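Side-chain contacts in mariner Mos1 transposase (Drosophila mauritiana, PDB 4MDB), which mediates cut-and-paste transposition of the Mos1 element, this piece being its metal-dependent RNase H-like catalytic domain, bound to the drug raltegravir: residues K26-L29 and H30-T34; W76-S80 and G81-Y85; D159-P162 and S163-H166; I206-L209 and P210-W213. The protein carries 1 engineered substitution. All coordinates share one frame; numbering follows the deposited sequence.

Contact 1 of 4, residues K26-L29 and H30-T34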
loop_
_atom_site.group_PDB
_atom_site.type_symbol
_atom_site.label_atom_id
_atom_site.label_comp_id
_atom_site.label_asym_id
_atom_site.label_seq_id
_atom_site.Cartn_x
_atom_site.Cartn_y
_atom_site.Cartn_z
ATOM N N LYS A 26 4.915 -0.707 21.613
ATOM C CA LYS A 26 6.188 -0.920 20.903
ATOM C C LYS A 26 6.034 -0.526 19.475
ATOM O O LYS A 26 5.336 -1.195 18.796
ATOM C CB LYS A 26 6.655 -2.347 20.980
ATOM C CG LYS A 26 8.043 -2.588 20.374
ATOM C CD LYS A 26 8.272 -4.079 20.290
ATOM C CE LYS A 26 9.633 -4.464 19.775
ATOM N NZ LYS A 26 9.465 -5.717 18.945
ATOM N N SER A 27 6.612 0.590 19.067
ATOM C CA SER A 27 6.460 0.988 17.665
ATOM C C SER A 27 6.927 -0.061 16.703
ATOM O O SER A 27 8.014 -0.604 16.875
ATOM C CB SER A 27 7.184 2.295 17.350
ATOM O OG SER A 27 7.031 2.623 16.015
ATOM N N PHE A 28 6.162 -0.314 15.627
ATOM C CA PHE A 28 6.462 -1.343 14.631
ATOM C C PHE A 28 6.489 -0.749 13.254
ATOM O O PHE A 28 6.570 -1.452 12.211
ATOM C CB PHE A 28 5.407 -2.426 14.688
ATOM C CG PHE A 28 3.985 -1.909 14.575
ATOM C CD1 PHE A 28 3.249 -1.515 15.721
ATOM C CD2 PHE A 28 3.372 -1.857 13.361
ATOM C CE1 PHE A 28 1.960 -1.098 15.634
ATOM C CE2 PHE A 28 2.060 -1.376 13.271
ATOM C CZ PHE A 28 1.349 -1.013 14.395
ATOM N N LEU A 29 6.429 0.560 13.183
ATOM C CA LEU A 29 6.246 1.188 11.893
ATOM C C LEU A 29 7.382 0.996 10.883
ATOM O O LEU A 29 7.169 0.987 9.653
ATOM C CB LEU A 29 6.086 2.679 12.062
ATOM C CG LEU A 29 4.974 3.144 12.964
ATOM C CD1 LEU A 29 4.979 4.651 12.907
ATOM C CD2 LEU A 29 3.604 2.570 12.646
ATOM N N HIS A 30 8.598 0.796 11.410
ATOM C CA HIS A 30 9.759 0.567 10.586
ATOM C C HIS A 30 9.777 -0.815 9.937
ATOM O O HIS A 30 10.613 -1.086 9.012
ATOM C CB HIS A 30 11.027 0.741 11.447
ATOM C CG HIS A 30 11.089 -0.210 12.604
ATOM N ND1 HIS A 30 10.264 -0.096 13.696
ATOM C CD2 HIS A 30 11.891 -1.272 12.853
ATOM C CE1 HIS A 30 10.555 -1.051 14.565
ATOM N NE2 HIS A 30 11.549 -1.781 14.062
ATOM N N ARG A 31 8.863 -1.704 10.345
ATOM C CA ARG A 31 8.752 -3.003 9.726
ATOM C C ARG A 31 7.579 -3.099 8.747
ATOM O O ARG A 31 7.330 -4.161 8.204
ATOM C CB ARG A 31 8.661 -4.132 10.772
ATOM C CG ARG A 31 9.841 -4.044 11.699
ATOM C CD ARG A 31 10.003 -5.242 12.576
ATOM N NE ARG A 31 9.050 -5.340 13.670
ATOM C CZ ARG A 31 8.105 -6.267 13.761
ATOM N NH1 ARG A 31 7.971 -7.192 12.835
ATOM N NH2 ARG A 31 7.326 -6.276 14.823
ATOM N N ILE A 32 6.853 -2.011 8.489
ATOM C CA ILE A 32 5.688 -2.072 7.604
ATOM C C ILE A 32 6.115 -1.963 6.140
ATOM O O ILE A 32 6.916 -1.089 5.737
ATOM C CB ILE A 32 4.709 -0.900 7.903
ATOM C CG1 ILE A 32 4.085 -1.091 9.263
ATOM C CG2 ILE A 32 3.660 -0.822 6.834
ATOM C CD1 ILE A 32 3.229 0.067 9.695
ATOM N N VAL A 33 5.608 -2.878 5.379
ATOM C CA VAL A 33 5.659 -2.829 3.957
ATOM C C VAL A 33 4.180 -2.714 3.547
ATOM O O VAL A 33 3.319 -3.477 4.009
ATOM C CB VAL A 33 6.248 -4.152 3.417
ATOM C CG1 VAL A 33 6.092 -4.317 1.910
ATOM C CG2 VAL A 33 7.715 -4.297 3.818
ATOM N N THR A 34 3.932 -1.781 2.640
ATOM C CA THR A 34 2.534 -1.506 2.244
ATOM C C THR A 34 2.412 -1.423 0.766
ATOM O O THR A 34 3.373 -1.102 0.063
ATOM C CB THR A 34 1.985 -0.322 3.043
ATOM O OG1 THR A 34 0.559 -0.212 2.936
ATOM C CG2 THR A 34 2.523 1.005 2.577
HETATM O O HOH W 1 9.431 2.457 14.672
HETATM O O HOH W 2 8.212 1.073 6.832
#
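The His30 imidazole meets Ser27 at its edge and Arg31 on one face: Ser27 O lies near the ring plane, 3.5 Å from His30 CE1, while Arg31 CG sits over that face toward the rim. The Phe28 ring has Leu29 CD2 above one face, also toward the rim, and Lys26 O in plane at its edge; Ile32 CD1 approaches Phe28 CE2 obliquely at 4.0 Å. His30 carries CG between its backbone N and carbonyl carbon (chi1 60°), which folds the imidazole back over the preceding residues. There a water bridges side chains, 2.8 Å from Ser27 OG and 2.9 Å from His30 ND1. Leu29 and Ile32 run side by side in the same direction, and Leu29 CD2 touches Ile32 CD1 at 3.9 Å. The backbone makes a short 3-10 turn: Arg31 N donates to Phe28 O at 3.0 Å and Ile32 N to Leu29 O at 3.2 Å. A second water donates to Leu29 O and to Ile32 O, joining the turn to the start of the strand. Arg31 turns its guanidinium toward Arg123, whose carbonyl O accepts from NH1, and helix 209-218 packs on Leu29 and Ile32. The turn thus links helix 6-25 to strand 32-42, the central strand of the RNase H-like sheet. Its chemistry divides: Phe28, Leu29 and Ile32 bury an apolar cluster, whereas Ser27 and His30 share a water on the polar side, so both side chains are tied there without direct contact.

Contact 2 of 4, residues W76-S80 and G81-Y85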
loop_
_atom_site.group_PDB
_atom_site.type_symbol
_atom_site.label_atom_id
_atom_site.label_comp_id
_atom_site.label_asym_id
_atom_site.label_seq_id
_atom_site.Cartn_x
_atom_site.Cartn_y
_atom_site.Cartn_z
ATOM N N TRP A 76 4.490 -1.495 -4.091
ATOM C CA TRP A 76 4.776 -1.818 -2.685
ATOM C C TRP A 76 5.988 -1.029 -2.225
ATOM O O TRP A 76 6.938 -0.899 -2.960
ATOM C CB TRP A 76 4.982 -3.304 -2.426
ATOM C CG TRP A 76 3.837 -4.146 -2.808
ATOM C CD1 TRP A 76 2.803 -4.532 -1.996
ATOM C CD2 TRP A 76 3.487 -4.612 -4.124
ATOM N NE1 TRP A 76 1.865 -5.255 -2.701
ATOM C CE2 TRP A 76 2.299 -5.343 -4.002
ATOM C CE3 TRP A 76 4.132 -4.560 -5.387
ATOM C CZ2 TRP A 76 1.674 -5.940 -5.107
ATOM C CZ3 TRP A 76 3.499 -5.138 -6.481
ATOM C CH2 TRP A 76 2.301 -5.818 -6.314
ATOM N N TRP A 77 5.929 -0.543 -0.987
ATOM C CA TRP A 77 6.911 0.398 -0.473
ATOM C C TRP A 77 6.988 0.400 1.021
ATOM O O TRP A 77 6.112 -0.145 1.684
ATOM C CB TRP A 77 6.672 1.781 -1.007
ATOM C CG TRP A 77 5.320 2.393 -0.629
ATOM C CD1 TRP A 77 4.117 2.040 -1.136
ATOM C CD2 TRP A 77 5.068 3.442 0.321
ATOM N NE1 TRP A 77 3.123 2.823 -0.583
ATOM C CE2 TRP A 77 3.675 3.709 0.291
ATOM C CE3 TRP A 77 5.867 4.215 1.143
ATOM C CZ2 TRP A 77 3.089 4.694 1.121
ATOM C CZ3 TRP A 77 5.317 5.209 1.901
ATOM C CH2 TRP A 77 3.926 5.450 1.897
ATOM N N ASP A 78 8.058 0.979 1.564
ATOM C CA ASP A 78 8.223 1.149 2.978
ATOM C C ASP A 78 8.865 2.495 3.268
ATOM O O ASP A 78 8.906 3.364 2.404
ATOM C CB ASP A 78 8.954 -0.060 3.563
ATOM C CG ASP A 78 10.477 -0.081 3.177
ATOM O OD1 ASP A 78 10.917 0.839 2.488
ATOM O OD2 ASP A 78 11.213 -0.921 3.743
ATOM N N GLN A 79 9.325 2.707 4.498
ATOM C CA GLN A 79 9.754 4.016 4.896
ATOM C C GLN A 79 11.057 4.383 4.193
ATOM O O GLN A 79 11.436 5.560 4.285
ATOM C CB GLN A 79 9.962 4.072 6.420
ATOM C CG GLN A 79 11.026 3.151 6.888
ATOM C CD GLN A 79 11.364 3.402 8.335
ATOM O OE1 GLN A 79 10.483 3.378 9.181
ATOM N NE2 GLN A 79 12.637 3.611 8.626
ATOM N N SER A 80 11.682 3.454 3.475
ATOM C CA SER A 80 12.955 3.683 2.777
ATOM C C SER A 80 12.775 3.937 1.294
ATOM O O SER A 80 13.738 4.278 0.620
ATOM C CB SER A 80 13.887 2.516 2.997
ATOM O OG SER A 80 14.184 2.435 4.403
ATOM N N GLY A 81 11.576 3.725 0.799
ATOM C CA GLY A 81 11.297 3.868 -0.646
ATOM C C GLY A 81 10.497 2.748 -1.260
ATOM O O GLY A 81 10.048 1.850 -0.615
ATOM N N VAL A 82 10.303 2.833 -2.566
ATOM C CA VAL A 82 9.633 1.814 -3.312
ATOM C C VAL A 82 10.429 0.524 -3.398
ATOM O O VAL A 82 11.648 0.569 -3.794
ATOM C CB VAL A 82 9.256 2.366 -4.736
ATOM C CG1 VAL A 82 8.742 1.250 -5.587
ATOM C CG2 VAL A 82 8.291 3.532 -4.567
ATOM N N ILE A 83 9.837 -0.598 -3.057
ATOM C CA ILE A 83 10.479 -1.901 -3.087
ATOM C C ILE A 83 10.346 -2.552 -4.463
ATOM O O ILE A 83 11.308 -3.068 -5.043
ATOM C CB ILE A 83 9.998 -2.790 -1.921
ATOM C CG1 ILE A 83 10.318 -2.106 -0.565
ATOM C CG2 ILE A 83 10.604 -4.194 -1.953
ATOM C CD1 ILE A 83 9.456 -2.554 0.595
ATOM N N TYR A 84 9.121 -2.551 -5.018
ATOM C CA TYR A 84 8.791 -3.328 -6.152
ATOM C C TYR A 84 7.537 -2.740 -6.731
ATOM O O TYR A 84 6.701 -2.265 -6.002
ATOM C CB TYR A 84 8.571 -4.766 -5.813
ATOM C CG TYR A 84 8.186 -5.646 -6.968
ATOM C CD1 TYR A 84 9.084 -5.875 -7.996
ATOM C CD2 TYR A 84 6.926 -6.211 -7.092
ATOM C CE1 TYR A 84 8.773 -6.741 -9.047
ATOM C CE2 TYR A 84 6.618 -7.082 -8.119
ATOM C CZ TYR A 84 7.543 -7.314 -9.102
ATOM O OH TYR A 84 7.174 -8.103 -10.148
ATOM N N TYR A 85 7.424 -2.677 -8.034
ATOM C CA TYR A 85 6.111 -2.397 -8.673
ATOM C C TYR A 85 5.961 -3.097 -9.997
ATOM O O TYR A 85 6.959 -3.501 -10.634
ATOM C CB TYR A 85 5.894 -0.893 -8.832
ATOM C CG TYR A 85 6.601 -0.217 -10.005
ATOM C CD1 TYR A 85 7.872 0.325 -9.864
ATOM C CD2 TYR A 85 5.964 -0.087 -11.239
ATOM C CE1 TYR A 85 8.508 0.963 -10.927
ATOM C CE2 TYR A 85 6.601 0.515 -12.320
ATOM C CZ TYR A 85 7.853 1.060 -12.158
ATOM O OH TYR A 85 8.484 1.638 -13.226
#
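Trp76 and Tyr84 lie side by side across a beta hairpin whose strands, 69-78 and 81-87, form one side of the RNase H-like sheet. From CB, which lies 4.1 Å from Tyr84 O, the Trp76 side chain leaves with CG anti to its own carbonyl carbon (chi1 -58°). This sends the indole along Tyr84: CE3 comes 3.5 Å from Tyr84 O, which sits at the ring edge, and CZ3 reaches Tyr84 CD2 at 3.6 Å. The two rings are nearly parallel, 22° between planes, but slid so far that they barely overlap. Helix 96-113 packs on both. Ile83 and Tyr84 both face Trp76 in a classic beta bulge: Trp76 O accepts from Ile83 N at 2.9 Å and, weakly, from Tyr84 N. Ile83 CD1 lies 3.7 Å from Asp78 CG, the two side chains crossing at about a right angle. Asp78 OD2 makes a salt bridge with Arg114. A type I turn from Asp78 to Gly81 closes the hairpin, with Gly81 N donating to Asp78 O. Within it an Asx turn forms, as Ser80 N donates to Asp78 OD1 at 2.9 Å from above the carboxylate plane.

Contact 3 of 4, residues D159-P162 and S163-H166. With MG (magnesium ion), chain C; RLT (N-(4-fluorobenzyl)-5-hydroxy-1-methyl-2-(1-methyl-1-{[(5-methyl-1,3,4-oxadiazol-2-yl)carbonyl]amino}ethyl)-6-oxo-1,6-di hydropyrimidine-4-carboxamide), chain B.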
loop_
_atom_site.group_PDB
_atom_site.type_symbol
_atom_site.label_atom_id
_atom_site.label_comp_id
_atom_site.label_asym_id
_atom_site.label_seq_id
_atom_site.Cartn_x
_atom_site.Cartn_y
_atom_site.Cartn_z
ATOM N N ASP A 159 -8.043 6.620 3.765
ATOM C CA ASP A 159 -7.505 7.561 4.647
ATOM C C ASP A 159 -6.595 6.971 5.685
ATOM O O ASP A 159 -5.958 7.715 6.453
ATOM C CB ASP A 159 -8.641 8.363 5.350
ATOM C CG ASP A 159 -9.627 7.523 6.107
ATOM O OD1 ASP A 159 -9.838 6.331 5.830
ATOM O OD2 ASP A 159 -10.258 8.163 6.988
ATOM N N LEU A 160 -6.603 5.646 5.774
ATOM C CA LEU A 160 -5.788 4.896 6.754
ATOM C C LEU A 160 -4.717 4.039 5.999
ATOM O O LEU A 160 -3.919 3.332 6.621
ATOM C CB LEU A 160 -6.590 4.027 7.657
ATOM C CG LEU A 160 -7.660 4.764 8.469
ATOM C CD1 LEU A 160 -8.404 3.707 9.269
ATOM C CD2 LEU A 160 -6.961 5.825 9.321
ATOM N N ALA A 161 -4.720 4.115 4.665
ATOM C CA ALA A 161 -3.770 3.375 3.811
ATOM C C ALA A 161 -2.697 4.332 3.286
ATOM O O ALA A 161 -2.975 5.240 2.492
ATOM C CB ALA A 161 -4.521 2.771 2.643
ATOM N N PRO A 162 -1.432 4.167 3.700
ATOM C CA PRO A 162 -0.403 5.127 3.237
ATOM C C PRO A 162 -0.293 5.246 1.694
ATOM O O PRO A 162 0.005 6.351 1.204
ATOM C CB PRO A 162 0.882 4.628 3.879
ATOM C CG PRO A 162 0.428 3.926 5.146
ATOM C CD PRO A 162 -0.889 3.295 4.743
ATOM N N SER A 163 -0.518 4.182 0.950
ATOM C CA SER A 163 -0.474 4.271 -0.497
ATOM C C SER A 163 -1.491 5.255 -1.019
ATOM O O SER A 163 -1.175 5.983 -1.982
ATOM C CB SER A 163 -0.674 2.933 -1.170
ATOM O OG SER A 163 0.306 1.938 -0.774
ATOM N N ASP A 164 -2.665 5.298 -0.367
ATOM C CA ASP A 164 -3.709 6.259 -0.797
ATOM C C ASP A 164 -3.519 7.662 -0.239
ATOM O O ASP A 164 -3.474 8.616 -1.023
ATOM C CB ASP A 164 -5.071 5.660 -0.437
ATOM C CG ASP A 164 -5.422 4.507 -1.396
ATOM O OD1 ASP A 164 -5.189 4.670 -2.637
ATOM O OD2 ASP A 164 -5.888 3.472 -0.983
ATOM N N TYR A 165 -3.392 7.827 1.059
ATOM C CA TYR A 165 -3.319 9.203 1.575
ATOM C C TYR A 165 -2.009 9.930 1.399
ATOM O O TYR A 165 -1.988 11.169 1.433
ATOM C CB TYR A 165 -3.684 9.221 3.062
ATOM C CG TYR A 165 -2.683 8.578 4.050
ATOM C CD1 TYR A 165 -1.466 9.168 4.341
ATOM C CD2 TYR A 165 -2.981 7.391 4.707
ATOM C CE1 TYR A 165 -0.570 8.604 5.212
ATOM C CE2 TYR A 165 -2.115 6.837 5.608
ATOM C CZ TYR A 165 -0.886 7.418 5.871
ATOM O OH TYR A 165 0.064 6.924 6.771
ATOM N N HIS A 166 -0.935 9.192 1.118
ATOM C CA HIS A 166 0.365 9.738 0.885
ATOM C C HIS A 166 0.883 9.548 -0.529
ATOM O O HIS A 166 1.080 10.516 -1.235
ATOM C CB HIS A 166 1.350 9.204 1.918
ATOM C CG HIS A 166 2.633 9.925 1.948
ATOM N ND1 HIS A 166 2.782 11.156 2.525
ATOM C CD2 HIS A 166 3.853 9.599 1.431
ATOM C CE1 HIS A 166 4.038 11.551 2.421
ATOM N NE2 HIS A 166 4.696 10.653 1.716
HETATM MG MG MG C . -6.080 2.872 -3.166
HETATM C CAA RLT B . -14.863 -2.272 0.944
HETATM C CAB RLT B . -10.076 5.140 -3.083
HETATM C CAC RLT B . -12.773 4.240 -1.957
HETATM C CAD RLT B . -12.706 3.715 -4.656
HETATM O OAE RLT B . -8.852 -1.071 -3.304
HETATM O OAF RLT B . -12.609 1.496 -0.725
HETATM O OAG RLT B . -7.885 3.967 -3.033
HETATM O OAH RLT B . -7.422 1.337 -2.994
HETATM F FAI RLT B . -13.439 -4.565 0.980
HETATM C CAJ RLT B . -11.743 -3.306 -0.144
HETATM C CAK RLT B . -13.535 -4.264 -1.399
HETATM C CAL RLT B . -11.207 -2.764 -1.331
HETATM C CAM RLT B . -13.010 -3.732 -2.584
HETATM C CAN RLT B . -11.324 -2.404 -3.872
HETATM N NAO RLT B . -15.577 -1.646 -1.537
HETATM N NAP RLT B . -15.125 -0.567 -2.343
HETATM N NAQ RLT B . -11.185 1.462 -3.160
HETATM N NAR RLT B . -11.130 -0.968 -3.631
HETATM N NAS RLT B . -13.447 2.021 -2.844
HETATM O OAT RLT B . -14.065 -0.486 -0.339
HETATM C CAU RLT B . -9.902 -0.488 -3.271
HETATM C CAV RLT B . -13.337 1.277 -1.708
HETATM C CAW RLT B . -14.907 -1.533 -0.360
HETATM C CAX RLT B . -12.919 -4.061 -0.174
HETATM C CAY RLT B . -11.844 -2.983 -2.576
HETATM C CAZ RLT B . -8.702 1.719 -3.114
HETATM C CBA RLT B . -14.202 0.077 -1.579
HETATM C CBB RLT B . -9.910 0.914 -3.114
HETATM C CBC RLT B . -11.342 2.811 -3.125
HETATM C CBD RLT B . -8.858 3.151 -3.040
HETATM N NBE RLT B . -10.171 3.647 -3.094
HETATM C CBF RLT B . -12.877 3.310 -3.165
HETATM O O HOH W 3 -5.990 3.070 -5.200
#
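Tyr165 places CG between its backbone N and carbonyl carbon (chi1 70°), swinging the phenol back over Pro162, while Asp164, with CG beside its N (chi1 -74°), sends its carboxylate to the metal. Pro162 CA sits over one face of the Tyr165 ring, 3.6 Å from the ring centroid and 22° off the normal, a CH-pi contact. Farther out, Pro162 CG touches Tyr165 OH at 3.4 Å, the two side chains running alongside each other; the hydroxyl itself is hydrogen-bonded to Gly205 O, and Arg212 makes a cation-pi contact with the ring. Ala161 is the N-cap residue: its carbonyl O accepts from Tyr165 N at 3.0 Å and, weakly, from Asp164 N, which probably helps to hold the backbone that carries the carboxylate. His166 N continues the helix with a bond to Pro162 O.

Both carboxylate oxygens grip one magnesium ion, Asp164 OD1 at 2.1 Å and Asp164 OD2 at 2.3 Å. Raltegravir adds OAG and OAH, a water supplies another ligand, and Asp36 shares the site. The ion probably offsets the repulsion expected between Asp164 OD1 and OAG of the drug, only 2.8 Å apart. This is the third aspartate of the DDD motif in an RNase H-fold active site, held at the start of helix 162-175, and the inhibitor chelates the magnesium ion that it binds.

Contact 4 of 4, residues I206-L209 and P210-W213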
loop_
_atom_site.group_PDB
_atom_site.type_symbol
_atom_site.label_atom_id
_atom_site.label_comp_id
_atom_site.label_asym_id
_atom_site.label_seq_id
_atom_site.Cartn_x
_atom_site.Cartn_y
_atom_site.Cartn_z
ATOM N N ILE A 206 4.711 6.837 6.016
ATOM C CA ILE A 206 4.499 5.714 6.906
ATOM C C ILE A 206 4.307 6.249 8.338
ATOM O O ILE A 206 3.449 5.766 9.099
ATOM C CB ILE A 206 5.710 4.750 6.892
ATOM C CG1 ILE A 206 5.894 4.049 5.499
ATOM C CG2 ILE A 206 5.654 3.662 7.958
ATOM C CD1 ILE A 206 4.721 3.203 5.036
ATOM N N HIS A 207 5.131 7.199 8.751
ATOM C CA HIS A 207 5.042 7.681 10.157
ATOM C C HIS A 207 3.876 8.657 10.441
ATOM O O HIS A 207 3.650 9.036 11.603
ATOM C CB HIS A 207 6.444 8.184 10.579
ATOM C CG HIS A 207 7.420 7.057 10.749
ATOM N ND1 HIS A 207 7.761 6.538 11.970
ATOM C CD2 HIS A 207 8.083 6.301 9.838
ATOM C CE1 HIS A 207 8.601 5.543 11.824
ATOM N NE2 HIS A 207 8.810 5.373 10.532
ATOM N N LYS A 208 3.082 8.996 9.443
ATOM C CA LYS A 208 1.805 9.644 9.597
ATOM C C LYS A 208 0.754 8.694 10.209
ATOM O O LYS A 208 -0.314 9.159 10.537
ATOM C CB LYS A 208 1.294 10.141 8.214
ATOM C CG LYS A 208 1.552 11.611 7.830
ATOM C CD LYS A 208 1.404 11.710 6.319
ATOM C CE LYS A 208 1.365 13.115 5.718
ATOM N NZ LYS A 208 0.999 13.013 4.256
ATOM N N LEU A 209 1.027 7.393 10.263
ATOM C CA LEU A 209 -0.038 6.404 10.633
ATOM C C LEU A 209 -0.630 6.692 12.029
ATOM O O LEU A 209 -1.839 6.759 12.197
ATOM C CB LEU A 209 0.383 4.936 10.504
ATOM C CG LEU A 209 0.378 4.383 9.068
ATOM C CD1 LEU A 209 1.163 3.076 8.946
ATOM C CD2 LEU A 209 -1.081 4.158 8.627
ATOM N N PRO A 210 0.215 6.867 13.028
ATOM C CA PRO A 210 -0.378 7.010 14.342
ATOM C C PRO A 210 -1.244 8.225 14.550
ATOM O O PRO A 210 -2.274 8.104 15.246
ATOM C CB PRO A 210 0.842 7.071 15.271
ATOM C CG PRO A 210 1.942 6.453 14.545
ATOM C CD PRO A 210 1.666 6.821 13.095
ATOM N N GLU A 211 -0.930 9.352 13.895
ATOM C CA GLU A 211 -1.720 10.556 13.983
ATOM C C GLU A 211 -3.078 10.279 13.283
ATOM O O GLU A 211 -4.140 10.693 13.798
ATOM C CB GLU A 211 -0.977 11.737 13.350
ATOM C CG GLU A 211 -1.894 12.778 12.719
ATOM C CD GLU A 211 -1.138 13.970 12.156
ATOM O OE1 GLU A 211 -1.455 15.099 12.623
ATOM O OE2 GLU A 211 -0.268 13.789 11.249
ATOM N N ARG A 212 -3.040 9.548 12.173
ATOM C CA ARG A 212 -4.255 9.128 11.490
ATOM C C ARG A 212 -5.104 8.227 12.388
ATOM O O ARG A 212 -6.298 8.466 12.567
ATOM C CB ARG A 212 -3.915 8.401 10.187
ATOM C CG ARG A 212 -3.070 9.219 9.224
ATOM C CD ARG A 212 -3.588 9.103 7.799
ATOM N NE ARG A 212 -3.207 10.252 6.985
ATOM C CZ ARG A 212 -4.053 10.949 6.233
ATOM N NH1 ARG A 212 -5.336 10.615 6.192
ATOM N NH2 ARG A 212 -3.618 11.982 5.524
ATOM N N TRP A 213 -4.482 7.194 12.953
ATOM C CA TRP A 213 -5.199 6.255 13.857
ATOM C C TRP A 213 -5.896 7.071 14.971
ATOM O O TRP A 213 -7.085 6.823 15.268
ATOM C CB TRP A 213 -4.377 5.133 14.436
ATOM C CG TRP A 213 -3.783 4.250 13.430
ATOM C CD1 TRP A 213 -4.304 3.943 12.185
ATOM C CD2 TRP A 213 -2.501 3.580 13.473
ATOM N NE1 TRP A 213 -3.466 3.109 11.512
ATOM C CE2 TRP A 213 -2.376 2.838 12.289
ATOM C CE3 TRP A 213 -1.538 3.418 14.437
ATOM C CZ2 TRP A 213 -1.267 2.060 12.027
ATOM C CZ3 TRP A 213 -0.458 2.655 14.162
ATOM C CH2 TRP A 213 -0.317 2.002 12.976
HETATM O O HOH W 4 1.877 10.245 13.151
#
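Leu209 O accepts from Trp213 N at 2.8 Å and Lys208 O from Arg212 N at 3.2 Å, the i to i+4 bonds that open helix 209-218. The Trp213 indole, its CG beside the backbone N (chi1 -60°), folds back along the helix onto Leu209. Leu209 CB stands over the face of the six-membered ring, 3.9 Å from its centroid, in a CH-pi contact, and Leu209 CD2 comes 3.9 Å from Trp213 NE1. Leu209 O lies over a face of the same indole toward the rim. A water bridges the junction of the two helices, donating to His207 O at 2.6 Å and accepting from Glu211 N in the first turn of helix 209-218. Helices 199-207 and 209-218 lie in the C-terminal part of the RNase H-like catalytic domain: Leu209 packs on Pro162 and Tyr165, and Trp213 on helix 6-25. Pro210 CD lies 3.5 Å from Leu209 CB, a closeness set largely by the peptide link between them. Arg212 CG lies 3.1 Å from Lys208 O; bent at chi2, the side chain carries NH1 to Asp159 O. Lys208 NZ is instead hydrogen-bonded to His166 ND1, and His207 NE2 pairs with Gln79 OE1.

How the contacts relate
The four contacts follow in series along the chain, neither nested nor crossed. Contact 1 closes the turn from helix 6-25 into strand 32-42, and contact 2 closes the hairpin next to that strand in the sheet, joined to it by a probable Thr34 O to Trp77 N bond. Contact 3 starts helix 162-175 after strand 149-150; Ser163 OG reaches back to Trp77 NE1, tying the metal-bearing helix to the sheet. Contact 4 closes the bend between helices 199-207 and 209-218. Its Leu209 packs on Ile32, and polar side chains join it to segment 159-166 and to the turn of contact 2, so these last helices clasp all three earlier contacts.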